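Long-range contacts in Lys-gingipain W83 (Porphyromonas gingivalis, PDB 4ITC), which cleaves proteins after lysine as a secreted cysteine protease and, through adhesin domains such as this calcium-binding beta sandwich, interacts with erythrocytes and albumin: residues 27-32 against 44-49; 48-53 against 158-163. All coordinates share one frame; numbering follows the deposited sequence.

Contact 1 of 2, residues 27-32 against 44-49; sequences GWKPGN and CVYSES
A beta hairpin of strands 29-32 and 43-48 brings Lys29 opposite Tyr46 and Gly31 opposite Cys44, both hydrogen-bonded antiparallel pairs. Lys29 N gives to Tyr46 O at 2.8 Å and Tyr46 N returns a bond to Lys29 O at 2.9 Å; Gly31 and Cys44 exchange a second such pair. The strand segments are strongly twisted, their directions 122° apart. On the face bearing Lys29 and Tyr46, CG of Tyr46 sits between its backbone N and carbonyl carbon (chi1 72°), and the ring lies over the neighbouring strand. Lys29 CB covers one ring face, 4.1 Å from the Tyr46 centroid in a CH-pi contact. Glycine suits position 31 because it has no side chain to meet the ring edge, and Gly31 CA approaches Tyr46 CD1 to 3.9 Å. Beyond CG the lysine chain is extended, and its NZ meets Glu48 OE2 at 2.7 Å from above the carboxylate plane, a salt bridge between side chains crossing at about a right angle. One water links Lys29 NZ, Tyr46 OH and Glu48 OE1. Trp28 and Val45 instead reach Leu64 of the second sheet of the sandwich, as predominantly apolar groups suited to its interior. Trp28 CE3 touches Val45 CG2 at 3.9 Å. Ser47 CB lies over the face of Trp28, 3.7 Å from the centroid of its six-membered ring and only 11° off the normal, while Ser47 OG, anti to its backbone N, hydrogen-bonds His153 and Asn62, the latter a calcium ligand, consistent with a second-shell role for this small polar residue.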
loop_
_atom_site.group_PDB
_atom_site.type_symbol
_atom_site.label_atom_id
_atom_site.label_comp_id
_atom_site.label_asym_id
_atom_site.label_seq_id
_atom_site.Cartn_x
_atom_site.Cartn_y
_atom_site.Cartn_z
ATOM N N GLY A 27 6.142 -8.669 5.904
ATOM C CA GLY A 27 4.943 -7.834 5.785
ATOM C C GLY A 27 5.293 -6.501 5.164
ATOM O O GLY A 27 6.382 -6.306 4.591
ATOM N N TRP A 28 4.390 -5.545 5.356
ATOM C CA TRP A 28 4.662 -4.165 4.943
ATOM C C TRP A 28 5.807 -3.630 5.817
ATOM O O TRP A 28 5.813 -3.867 7.037
ATOM C CB TRP A 28 3.431 -3.261 5.119
ATOM C CG TRP A 28 2.359 -3.509 4.088
ATOM C CD1 TRP A 28 1.269 -4.347 4.179
ATOM C CD2 TRP A 28 2.271 -2.877 2.817
ATOM N NE1 TRP A 28 0.544 -4.290 3.024
ATOM C CE2 TRP A 28 1.122 -3.374 2.173
ATOM C CE3 TRP A 28 3.074 -1.943 2.148
ATOM C CZ2 TRP A 28 0.737 -2.959 0.906
ATOM C CZ3 TRP A 28 2.707 -1.530 0.891
ATOM C CH2 TRP A 28 1.543 -2.052 0.261
ATOM N N LYS A 29 6.740 -2.927 5.200
ATOM C CA LYS A 29 8.003 -2.499 5.837
ATOM C C LYS A 29 8.262 -1.046 5.467
ATOM O O LYS A 29 7.861 -0.579 4.421
ATOM C CB LYS A 29 9.159 -3.328 5.277
ATOM C CG LYS A 29 9.178 -4.751 5.723
ATOM C CD LYS A 29 10.175 -5.541 4.897
ATOM C CE LYS A 29 10.136 -7.010 5.233
ATOM N NZ LYS A 29 11.241 -7.723 4.540
ATOM N N PRO A 30 8.984 -0.332 6.305
ATOM C CA PRO A 30 9.441 1.006 5.966
ATOM C C PRO A 30 10.558 0.981 4.930
ATOM O O PRO A 30 11.512 0.199 5.057
ATOM C CB PRO A 30 9.992 1.520 7.311
ATOM C CG PRO A 30 10.412 0.296 8.023
ATOM C CD PRO A 30 9.456 -0.783 7.619
ATOM N N GLY A 31 10.460 1.870 3.942
ATOM C CA GLY A 31 11.476 2.028 2.932
ATOM C C GLY A 31 11.957 3.454 2.952
ATOM O O GLY A 31 11.200 4.368 3.266
ATOM N N ASN A 32 13.221 3.651 2.616
ATOM C CA ASN A 32 13.672 5.018 2.373
ATOM C C ASN A 32 14.795 5.121 1.390
ATOM O O ASN A 32 15.397 4.106 0.991
ATOM C CB ASN A 32 14.076 5.691 3.662
ATOM C CG ASN A 32 14.886 4.807 4.511
ATOM O OD1 ASN A 32 14.398 4.222 5.498
ATOM N ND2 ASN A 32 16.128 4.611 4.093
ATOM N N CYS A 44 8.829 5.821 2.552
ATOM C CA CYS A 44 7.557 5.217 2.124
ATOM C C CYS A 44 7.413 3.876 2.801
ATOM O O CYS A 44 8.168 3.575 3.725
ATOM C CB CYS A 44 7.503 5.068 0.630
ATOM S SG CYS A 44 8.659 3.906 -0.105
ATOM N N VAL A 45 6.413 3.080 2.392
ATOM C CA VAL A 45 6.317 1.701 2.822
ATOM C C VAL A 45 6.271 0.805 1.595
ATOM O O VAL A 45 5.919 1.229 0.513
ATOM C CB VAL A 45 5.074 1.437 3.708
ATOM C CG1 VAL A 45 5.214 2.233 4.994
ATOM C CG2 VAL A 45 3.800 1.785 2.988
ATOM N N TYR A 46 6.661 -0.451 1.802
ATOM C CA TYR A 46 6.687 -1.402 0.708
ATOM C C TYR A 46 6.404 -2.811 1.198
ATOM O O TYR A 46 6.525 -3.134 2.392
ATOM C CB TYR A 46 8.015 -1.374 -0.029
ATOM C CG TYR A 46 9.172 -1.968 0.734
ATOM C CD1 TYR A 46 9.831 -1.235 1.719
ATOM C CD2 TYR A 46 9.623 -3.231 0.460
ATOM C CE1 TYR A 46 10.900 -1.758 2.382
ATOM C CE2 TYR A 46 10.705 -3.783 1.131
ATOM C CZ TYR A 46 11.340 -3.038 2.107
ATOM O OH TYR A 46 12.436 -3.581 2.789
ATOM N N SER A 47 5.961 -3.653 0.261
ATOM C CA SER A 47 5.681 -5.040 0.526
ATOM C C SER A 47 6.216 -5.864 -0.641
ATOM O O SER A 47 6.143 -5.466 -1.809
ATOM C CB SER A 47 4.187 -5.242 0.704
ATOM O OG SER A 47 3.845 -6.592 0.884
ATOM N N GLU A 48 6.789 -7.031 -0.310
ATOM C CA GLU A 48 7.555 -7.860 -1.233
ATOM C C GLU A 48 6.766 -9.035 -1.805
ATOM O O GLU A 48 6.176 -9.841 -1.056
ATOM C CB GLU A 48 8.756 -8.440 -0.481
ATOM C CG GLU A 48 9.708 -7.388 0.050
ATOM C CD GLU A 48 10.555 -7.904 1.192
ATOM O OE1 GLU A 48 11.807 -7.898 0.999
ATOM O OE2 GLU A 48 9.998 -8.352 2.238
ATOM N N SER A 49 6.849 -9.219 -3.130
ATOM C CA SER A 49 6.515 -10.498 -3.752
ATOM C C SER A 49 7.728 -11.328 -4.152
ATOM O O SER A 49 7.567 -12.467 -4.614
ATOM C CB SER A 49 5.604 -10.272 -4.968
ATOM O OG SER A 49 6.318 -9.768 -6.046
HETATM O O HOH W 1 7.401 -7.780 2.524
HETATM O O HOH W 2 13.445 -6.181 2.730
HETATM O O HOH W 3 12.908 -2.250 5.299
#

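Contact 2 of 2, residues 48-53 against 158-163. With GAI (guanidine), chain E.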
loop_
_atom_site.group_PDB
_atom_site.type_symbol
_atom_site.label_atom_id
_atom_site.label_comp_id
_atom_site.label_asym_id
_atom_site.label_seq_id
_atom_site.Cartn_x
_atom_site.Cartn_y
_atom_site.Cartn_z
ATOM N N GLU A 48 6.789 -7.031 -0.310
ATOM C CA GLU A 48 7.555 -7.860 -1.233
ATOM C C GLU A 48 6.766 -9.035 -1.805
ATOM O O GLU A 48 6.176 -9.841 -1.056
ATOM C CB GLU A 48 8.756 -8.440 -0.481
ATOM C CG GLU A 48 9.708 -7.388 0.050
ATOM C CD GLU A 48 10.555 -7.904 1.192
ATOM O OE1 GLU A 48 11.807 -7.898 0.999
ATOM O OE2 GLU A 48 9.998 -8.352 2.238
ATOM N N SER A 49 6.849 -9.219 -3.130
ATOM C CA SER A 49 6.515 -10.498 -3.752
ATOM C C SER A 49 7.728 -11.328 -4.152
ATOM O O SER A 49 7.567 -12.467 -4.614
ATOM C CB SER A 49 5.604 -10.272 -4.968
ATOM O OG SER A 49 6.318 -9.768 -6.046
ATOM N N PHE A 50 8.921 -10.760 -3.965
ATOM C CA PHE A 50 10.208 -11.428 -4.165
ATOM C C PHE A 50 11.166 -10.708 -3.237
ATOM O O PHE A 50 11.194 -9.482 -3.220
ATOM C CB PHE A 50 10.661 -11.262 -5.613
ATOM C CG PHE A 50 11.993 -11.938 -5.932
ATOM C CD1 PHE A 50 13.171 -11.257 -5.742
ATOM C CD2 PHE A 50 12.028 -13.258 -6.329
ATOM C CE1 PHE A 50 14.394 -11.860 -6.011
ATOM C CE2 PHE A 50 13.241 -13.879 -6.600
ATOM C CZ PHE A 50 14.406 -13.169 -6.439
ATOM N N GLY A 51 11.968 -11.470 -2.503
ATOM C CA GLY A 51 12.952 -10.873 -1.566
ATOM C C GLY A 51 14.382 -11.052 -2.098
ATOM O O GLY A 51 14.743 -12.093 -2.643
ATOM N N LEU A 52 15.173 -10.019 -1.913
ATOM C CA LEU A 52 16.616 -10.064 -2.225
ATOM C C LEU A 52 17.391 -11.036 -1.355
ATOM O O LEU A 52 16.914 -11.487 -0.316
ATOM C CB LEU A 52 17.194 -8.690 -2.022
ATOM C CG LEU A 52 16.688 -7.641 -3.021
ATOM C CD1 LEU A 52 17.259 -6.273 -2.748
ATOM C CD2 LEU A 52 16.957 -8.093 -4.442
ATOM N N GLY A 53 18.609 -11.356 -1.791
ATOM C CA GLY A 53 19.556 -12.062 -0.927
ATOM C C GLY A 53 19.291 -13.533 -0.704
ATOM O O GLY A 53 19.851 -14.121 0.232
ATOM N N ASP A 158 6.310 -13.243 -7.261
ATOM C CA ASP A 158 7.422 -13.290 -8.198
ATOM C C ASP A 158 7.564 -12.078 -9.091
ATOM O O ASP A 158 7.941 -12.181 -10.244
ATOM C CB ASP A 158 7.338 -14.600 -9.044
ATOM C CG ASP A 158 8.598 -14.877 -9.778
ATOM O OD1 ASP A 158 9.701 -14.510 -9.307
ATOM O OD2 ASP A 158 8.509 -15.534 -10.841
ATOM N N MET A 159 7.335 -10.904 -8.509
ATOM C CA MET A 159 7.606 -9.639 -9.168
ATOM C C MET A 159 8.704 -8.959 -8.368
ATOM O O MET A 159 9.868 -9.448 -8.380
ATOM C CB MET A 159 6.322 -8.851 -9.361
ATOM C CG MET A 159 5.470 -9.455 -10.480
ATOM S SD MET A 159 6.180 -9.111 -12.097
ATOM C CE MET A 159 5.418 -10.432 -13.105
ATOM N N PHE A 160 8.403 -7.903 -7.624
ATOM C CA PHE A 160 9.445 -7.366 -6.723
ATOM C C PHE A 160 8.780 -6.736 -5.509
ATOM O O PHE A 160 8.460 -7.449 -4.568
ATOM C CB PHE A 160 10.458 -6.473 -7.443
ATOM C CG PHE A 160 11.699 -6.183 -6.643
ATOM C CD1 PHE A 160 12.426 -7.221 -6.089
ATOM C CD2 PHE A 160 12.122 -4.898 -6.438
ATOM C CE1 PHE A 160 13.600 -6.971 -5.366
ATOM C CE2 PHE A 160 13.304 -4.633 -5.699
ATOM C CZ PHE A 160 14.020 -5.669 -5.161
ATOM N N TYR A 161 8.639 -5.432 -5.485
ATOM C CA TYR A 161 7.906 -4.732 -4.413
ATOM C C TYR A 161 6.809 -3.868 -4.969
ATOM O O TYR A 161 6.923 -3.315 -6.064
ATOM C CB TYR A 161 8.749 -3.795 -3.555
ATOM C CG TYR A 161 10.130 -4.185 -3.127
ATOM C CD1 TYR A 161 10.509 -5.530 -2.969
ATOM C CD2 TYR A 161 11.039 -3.187 -2.797
ATOM C CE1 TYR A 161 11.795 -5.837 -2.561
ATOM C CE2 TYR A 161 12.323 -3.490 -2.370
ATOM C CZ TYR A 161 12.688 -4.814 -2.258
ATOM O OH TYR A 161 13.944 -5.216 -1.805
ATOM N N ILE A 162 5.754 -3.712 -4.161
ATOM C CA ILE A 162 4.841 -2.613 -4.276
ATOM C C ILE A 162 5.210 -1.576 -3.213
ATOM O O ILE A 162 5.426 -1.918 -2.041
ATOM C CB ILE A 162 3.346 -3.055 -4.159
ATOM C CG1 ILE A 162 2.410 -1.856 -4.383
ATOM C CG2 ILE A 162 3.037 -3.807 -2.881
ATOM C CD1 ILE A 162 0.964 -2.290 -4.500
ATOM N N ASP A 163 5.247 -0.318 -3.616
ATOM C CA ASP A 163 5.538 0.782 -2.725
ATOM C C ASP A 163 4.272 1.661 -2.602
ATOM O O ASP A 163 3.587 1.903 -3.583
ATOM C CB ASP A 163 6.633 1.661 -3.280
ATOM C CG ASP A 163 7.953 0.969 -3.593
ATOM O OD1 ASP A 163 8.236 -0.197 -3.224
ATOM O OD2 ASP A 163 8.775 1.698 -4.269
HETATM C C GAI E . 9.473 -12.704 -13.456
HETATM N N1 GAI E . 9.916 -12.480 -14.626
HETATM N N2 GAI E . 9.908 -13.718 -12.737
HETATM N N3 GAI E . 8.543 -11.878 -13.045
HETATM O O HOH W 4 14.054 -7.666 -0.549
#
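Ser49 bonds to three successive residues, Asp158, Met159 and Phe160, through its O, OG and N in turn. Its carbonyl O receives Asp158 N at 3.0 Å, the donor standing well above the carbonyl plane; its OG accepts Met159 N at 2.9 Å; and its own N gives to Phe160 O at 2.8 Å. Serine fits here because its hydroxyl is held close to the backbone on the short CB: OG sits between N and carbonyl carbon (chi1 75°), where it can serve a main-chain N-H and also bond the carboxylate of Glu91, through OE2. Phe50 N adds a weak bond to the same Phe160 O. This knot of bonds lies where strand 43-48 leaves its antiparallel neighbour 161-171 in the larger sheet; Glu48 and Tyr161 form a non-hydrogen-bonded pair, with Glu48 CG 3.6 Å from Tyr161 CD1. The Tyr161 ring has Phe160 CE2 over its centre on one face and Phe50 O in its plane at the edge. One water bonds Tyr161 OH, Leu52 N and Glu48 OE1. On the side of Leu52 and Phe160 the contacts are apolar. Leu52 CD2 meets the edge of the Phe160 ring, 3.7 Å from CE1, and the side chains of Phe50 and Phe160 cross obliquely, CD1 near CD1. Asp158 also grips a bound guanidine with two acceptors: its backbone O takes N3 at 2.9 Å and its OD2 takes N2 at 3.0 Å. An acidic residue suits guanidine, which is probably protonated, and Met159 CE lies 3.4 Å from guanidine N3; Tyr88 completes the pocket.

In the fold
Contact 1 lies along one flank of strand 43-48, beside its hairpin partner 29-32; contact 2 begins at the strand's end, on the flank facing 161-171, so three strands of one sheet are joined. Ser47 N probably hydrogen-bonds Ile162 O, and the rings of Tyr46 and Tyr161 meet. Contact 1 is the more buried, with regular strand pairing and side chains that reach the sandwich interior or the neighbourhood of a calcium site. Contact 2 lies farther from the chain's centre, where pairing gives way to loops, irregular main-chain bonds, partly exposed phenylalanines and a ligand. Glu48 belongs to both, with a charged partner in the first and a water-linked tyrosine in the second.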